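Local coordinates for protein D-alanyl-lipoteichoic acid synthetase (Streptococcus pneumoniae, PDB 3BMA) that probably takes part in adding D-alanine to lipoteichoic acid at the cell membrane, a branch of cell wall biogenesis, at residues His136-Gln141 against Phe285-Val290; Ala142-Ala147 against Ala167-Leu172. The protein carries 1 engineered substitution. All blocks are in the same frame, centred on the assembly; numbering follows the deposited sequence.

Interaction 1: residues His136-Gln141 against Phe285-Val290; sequences HQSGDQ and FSKSKV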
loop_
_atom_site.group_PDB
_atom_site.type_symbol
_atom_site.label_atom_id
_atom_site.label_comp_id
_atom_site.label_asym_id
_atom_site.label_seq_id
_atom_site.Cartn_x
_atom_site.Cartn_y
_atom_site.Cartn_z
ATOM N N HIS C 136 17.200 8.672 0.171
ATOM C CA HIS C 136 18.578 8.567 0.655
ATOM C C HIS C 136 18.901 9.422 1.873
ATOM O O HIS C 136 20.030 9.386 2.360
ATOM C CB HIS C 136 19.567 8.868 -0.473
ATOM C CG HIS C 136 19.526 7.864 -1.579
ATOM N ND1 HIS C 136 18.947 8.128 -2.799
ATOM C CD2 HIS C 136 19.959 6.582 -1.636
ATOM C CE1 HIS C 136 19.035 7.056 -3.566
ATOM N NE2 HIS C 136 19.648 6.105 -2.885
ATOM N N GLN C 137 17.926 10.187 2.357
ATOM C CA GLN C 137 18.123 10.988 3.565
ATOM C C GLN C 137 18.310 10.081 4.776
ATOM O O GLN C 137 17.694 9.014 4.865
ATOM C CB GLN C 137 16.990 12.007 3.768
ATOM C CG GLN C 137 15.579 11.433 3.871
ATOM C CD GLN C 137 15.217 10.984 5.275
ATOM O OE1 GLN C 137 15.721 11.521 6.259
ATOM N NE2 GLN C 137 14.349 9.985 5.373
ATOM N N SER C 138 19.175 10.500 5.691
ATOM C CA SER C 138 19.502 9.684 6.853
ATOM C C SER C 138 18.992 10.286 8.160
ATOM O O SER C 138 19.394 9.855 9.241
ATOM C CB SER C 138 21.010 9.423 6.913
ATOM O OG SER C 138 21.746 10.630 6.977
ATOM N N GLY C 139 18.112 11.281 8.054
ATOM C CA GLY C 139 17.471 11.902 9.218
ATOM C C GLY C 139 18.370 12.823 10.030
ATOM O O GLY C 139 18.023 13.226 11.147
ATOM N N ASP C 140 19.521 13.170 9.461
ATOM C CA ASP C 140 20.518 13.989 10.141
ATOM C C ASP C 140 20.278 15.498 9.965
ATOM O O ASP C 140 19.174 15.925 9.617
ATOM C CB ASP C 140 21.927 13.590 9.674
ATOM C CG ASP C 140 22.100 13.650 8.155
ATOM O OD1 ASP C 140 21.176 14.084 7.428
ATOM O OD2 ASP C 140 23.184 13.252 7.687
ATOM N N GLN C 141 21.321 16.288 10.209
ATOM C CA GLN C 141 21.277 17.741 10.050
ATOM C C GLN C 141 21.276 18.142 8.573
ATOM O O GLN C 141 20.709 19.168 8.205
ATOM C CB GLN C 141 22.462 18.383 10.782
ATOM C CG GLN C 141 22.381 19.902 10.974
ATOM C CD GLN C 141 21.243 20.340 11.882
ATOM O OE1 GLN C 141 20.935 19.683 12.880
ATOM N NE2 GLN C 141 20.617 21.463 11.541
ATOM N N PHE C 285 30.103 14.461 0.152
ATOM C CA PHE C 285 31.466 14.063 -0.205
ATOM C C PHE C 285 32.112 13.173 0.862
ATOM O O PHE C 285 32.859 12.251 0.540
ATOM C CB PHE C 285 32.344 15.295 -0.459
ATOM C CG PHE C 285 32.105 15.967 -1.792
ATOM C CD1 PHE C 285 31.237 15.416 -2.742
ATOM C CD2 PHE C 285 32.786 17.138 -2.116
ATOM C CE1 PHE C 285 31.045 16.032 -3.976
ATOM C CE2 PHE C 285 32.599 17.761 -3.350
ATOM C CZ PHE C 285 31.724 17.211 -4.278
ATOM N N SER C 286 31.807 13.454 2.126
ATOM C CA SER C 286 32.312 12.670 3.246
ATOM C C SER C 286 31.641 11.302 3.347
ATOM O O SER C 286 32.313 10.295 3.577
ATOM C CB SER C 286 32.144 13.450 4.554
ATOM O OG SER C 286 32.564 12.691 5.677
ATOM N N LYS C 287 30.317 11.281 3.181
ATOM C CA LYS C 287 29.527 10.049 3.238
ATOM C C LYS C 287 29.859 9.104 2.088
ATOM O O LYS C 287 29.920 7.890 2.278
ATOM C CB LYS C 287 28.034 10.368 3.197
ATOM C CG LYS C 287 27.454 10.964 4.468
ATOM C CD LYS C 287 26.048 11.466 4.193
ATOM C CE LYS C 287 25.348 11.900 5.460
ATOM N NZ LYS C 287 23.920 12.224 5.199
ATOM N N SER C 288 30.076 9.673 0.902
ATOM C CA SER C 288 30.341 8.893 -0.310
ATOM C C SER C 288 31.825 8.605 -0.510
ATOM O O SER C 288 32.193 7.876 -1.432
ATOM C CB SER C 288 29.787 9.608 -1.546
ATOM O OG SER C 288 28.462 10.059 -1.341
ATOM N N LYS C 289 32.658 9.179 0.361
ATOM C CA LYS C 289 34.124 9.073 0.303
ATOM C C LYS C 289 34.700 9.559 -1.027
ATOM O O LYS C 289 35.580 8.908 -1.598
ATOM C CB LYS C 289 34.619 7.640 0.598
ATOM C CG LYS C 289 34.129 7.028 1.901
ATOM C CD LYS C 289 34.846 5.718 2.175
ATOM C CE LYS C 289 34.144 4.915 3.257
ATOM N NZ LYS C 289 32.840 4.355 2.784
ATOM N N VAL C 290 34.200 10.688 -1.533
ATOM C CA VAL C 290 34.759 11.229 -2.775
ATOM C C VAL C 290 35.983 12.097 -2.473
ATOM O O VAL C 290 36.085 12.684 -1.391
ATOM C CB VAL C 290 33.710 11.954 -3.721
ATOM C CG1 VAL C 290 32.284 11.511 -3.446
ATOM C CG2 VAL C 290 33.822 13.460 -3.662
HETATM O O HOH W 1 21.881 10.499 3.780
#
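S138 and K287 mark where the two backbones come nearest, yet their CA atoms are still 10.7 Å apart: a loop linking two helices faces the end of a third helix across a gap bridged by side chains and one water. In 136-141 the chain leaves its helix at Q137 and turns through G139 at positive phi, with D140 as the N-cap of the next helix. In 285-290 the helix finishes in a Schellman motif, with V290 N bonded to F285 O at 2.9 Å, a weak bond from K289 N to S286 O, and K289 at positive phi.

K287 makes the crossing from the helix side. Its chain is extended beyond CG, and this full reach carries the ammonium group to the loop. There K287 NZ forms a salt bridge with D140 OD2 at 2.8 Å, meeting it on the syn side, 18° out of the carboxylate plane. K287 NZ also donates to S138 OG at 3.2 Å. A third bond runs from K287 NZ to a water at 3.0 Å. That water passes the grip on by donating to H136 O, 2.6 Å from it. With chi1 55°, D140 swings its carboxylate between its own backbone N and carbonyl carbon, where OD1 caps S143 N while OD2 takes the lysine. One carboxylate therefore holds a helix start and a distant side chain together.

This is a surface contact. Inward from it, F285 packs on P292 and F294 of strand 291-296 and on V102 of strand 101-105, so K287 ties the loop between helices 127-136 and 141-153 to a helix lying against the central parallel sheet.

Interaction 2: residues Ala142-Ala147 against Ala167-Leu172; sequences ASQYAA and ASKEEL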
loop_
_atom_site.group_PDB
_atom_site.type_symbol
_atom_site.label_atom_id
_atom_site.label_comp_id
_atom_site.label_asym_id
_atom_site.label_seq_id
_atom_site.Cartn_x
_atom_site.Cartn_y
_atom_site.Cartn_z
ATOM N N ALA C 142 21.914 17.327 7.735
ATOM C CA ALA C 142 21.911 17.538 6.290
ATOM C C ALA C 142 20.506 17.396 5.692
ATOM O O ALA C 142 20.125 18.170 4.818
ATOM C CB ALA C 142 22.886 16.589 5.608
ATOM N N SER C 143 19.742 16.420 6.184
ATOM C CA SER C 143 18.374 16.187 5.715
ATOM C C SER C 143 17.417 17.269 6.203
ATOM O O SER C 143 16.523 17.681 5.471
ATOM C CB SER C 143 17.872 14.807 6.154
ATOM O OG SER C 143 17.249 14.852 7.430
ATOM N N GLN C 144 17.614 17.717 7.441
ATOM C CA GLN C 144 16.785 18.755 8.047
ATOM C C GLN C 144 17.009 20.117 7.388
ATOM O O GLN C 144 16.056 20.865 7.164
ATOM C CB GLN C 144 17.047 18.831 9.557
ATOM C CG GLN C 144 16.089 19.736 10.342
ATOM C CD GLN C 144 16.601 21.159 10.507
ATOM O OE1 GLN C 144 17.751 21.380 10.890
ATOM N NE2 GLN C 144 15.742 22.131 10.225
ATOM N N TYR C 145 18.267 20.428 7.080
ATOM C CA TYR C 145 18.606 21.700 6.455
ATOM C C TYR C 145 18.119 21.777 5.003
ATOM O O TYR C 145 17.575 22.801 4.582
ATOM C CB TYR C 145 20.119 22.005 6.551
ATOM C CG TYR C 145 20.494 23.258 5.795
ATOM C CD1 TYR C 145 20.218 24.519 6.320
ATOM C CD2 TYR C 145 21.077 23.184 4.529
ATOM C CE1 TYR C 145 20.532 25.669 5.613
ATOM C CE2 TYR C 145 21.393 24.324 3.818
ATOM C CZ TYR C 145 21.115 25.559 4.361
ATOM O OH TYR C 145 21.420 26.693 3.642
ATOM N N ALA C 146 18.320 20.700 4.249
ATOM C CA ALA C 146 17.969 20.666 2.826
ATOM C C ALA C 146 16.460 20.687 2.596
ATOM O O ALA C 146 15.992 21.218 1.586
ATOM C CB ALA C 146 18.595 19.454 2.148
ATOM N N ALA C 147 15.712 20.106 3.536
ATOM C CA ALA C 147 14.252 20.148 3.514
ATOM C C ALA C 147 13.759 21.562 3.740
ATOM O O ALA C 147 12.805 22.001 3.097
ATOM C CB ALA C 147 13.676 19.221 4.568
ATOM N N ALA C 167 12.026 18.739 7.766
ATOM C CA ALA C 167 12.390 20.096 8.174
ATOM C C ALA C 167 12.197 20.339 9.674
ATOM O O ALA C 167 12.954 21.093 10.281
ATOM C CB ALA C 167 11.600 21.114 7.371
ATOM N N SER C 168 11.193 19.692 10.261
ATOM C CA SER C 168 10.861 19.875 11.674
ATOM C C SER C 168 11.511 18.848 12.604
ATOM O O SER C 168 11.097 18.717 13.760
ATOM C CB SER C 168 9.341 19.853 11.863
ATOM O OG SER C 168 8.729 20.924 11.172
ATOM N N LYS C 169 12.519 18.130 12.096
ATOM C CA LYS C 169 13.213 17.036 12.810
ATOM C C LYS C 169 12.307 15.866 13.241
ATOM O O LYS C 169 12.687 15.060 14.096
ATOM C CB LYS C 169 14.028 17.561 14.011
ATOM C CG LYS C 169 15.369 18.200 13.666
ATOM C CD LYS C 169 16.483 17.162 13.539
ATOM C CE LYS C 169 17.849 17.829 13.435
ATOM N NZ LYS C 169 18.958 16.835 13.424
ATOM N N GLU C 170 11.120 15.778 12.643
ATOM C CA GLU C 170 10.177 14.706 12.936
ATOM C C GLU C 170 10.580 13.437 12.210
ATOM O O GLU C 170 11.097 13.484 11.088
ATOM C CB GLU C 170 8.759 15.092 12.520
ATOM C CG GLU C 170 8.082 16.120 13.409
ATOM C CD GLU C 170 6.716 16.524 12.885
ATOM O OE1 GLU C 170 5.943 15.634 12.463
ATOM O OE2 GLU C 170 6.412 17.733 12.895
ATOM N N GLU C 171 10.343 12.303 12.861
ATOM C CA GLU C 171 10.578 11.003 12.254
ATOM C C GLU C 171 9.442 10.653 11.310
ATOM O O GLU C 171 8.271 10.891 11.619
ATOM C CB GLU C 171 10.707 9.921 13.324
ATOM C CG GLU C 171 12.070 9.865 13.993
ATOM C CD GLU C 171 12.313 8.548 14.708
ATOM O OE1 GLU C 171 11.328 7.849 15.033
ATOM O OE2 GLU C 171 13.495 8.213 14.945
ATOM N N LEU C 172 9.797 10.096 10.156
ATOM C CA LEU C 172 8.815 9.611 9.196
ATOM C C LEU C 172 8.197 8.316 9.705
ATOM O O LEU C 172 8.829 7.566 10.455
ATOM C CB LEU C 172 9.452 9.397 7.819
ATOM C CG LEU C 172 9.996 10.631 7.091
ATOM C CD1 LEU C 172 10.937 10.224 5.981
ATOM C CD2 LEU C 172 8.887 11.503 6.543
#
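Q144 and A147, one turn apart on helix 141-153, pack against A167 and K169 where helix 160-167 runs out into a loop. It is a close, partly buried helix-to-helix-end contact among the helices outside the central sheet, its centre about 25 Å from the centre of the chain. Alanines make it tight: A167 lets the backbones close to 4.6 Å between CA of Q144 and CA of A167, and CB of A147 rests 3.6 Å from A167 N and 4.0 Å from A167 CB.

The polar part is a single bond. Q144 NE2 donates to A167 O over 3.0 Å, with an N-H...O angle of 150°, and it reaches that oxygen tilted 17° from the carbonyl plane. The bend at chi2 (-93°) turns the amide of Q144 toward A167 O, a carbonyl at the end of helix 160-167. K169, at positive phi just past that end, lays its aliphatic chain across Q144 at about a right angle, CG to CG at 3.7 Å, and covers the glutamine's methylene groups.

Around these residues A147 also touches V163 and L166, while A167 reaches T148 and L151. On another side of helix 141-153, Y145 OH is hydrogen-bonded to D277 OD1 of helix 274-287. The whole is a local pairing of consecutive helices, 141-153 and 160-167, joined by a short loop, with alanines at the closest approach and a side-chain amide answering a carbonyl at the end of the second helix.

How the interactions relate
Interaction 1 holds the loop that leads into helix 141-153, and interaction 2 uses the first turns of that helix. Interaction 1 lies at the surface and works at long range, through one lysine, charge and a water; it joins parts of the chain far apart in sequence. Interaction 2, nested within the loop that interaction 1 closes, is local and partly buried, built on alanine packing, methylene contacts and one neutral hydrogen bond. Their centres are 13 Å apart and they meet directly: Q137 packs on both S143 and L172, and Q141 lies beside K169. The N-cap residue of interaction 1 starts the helix that carries interaction 2.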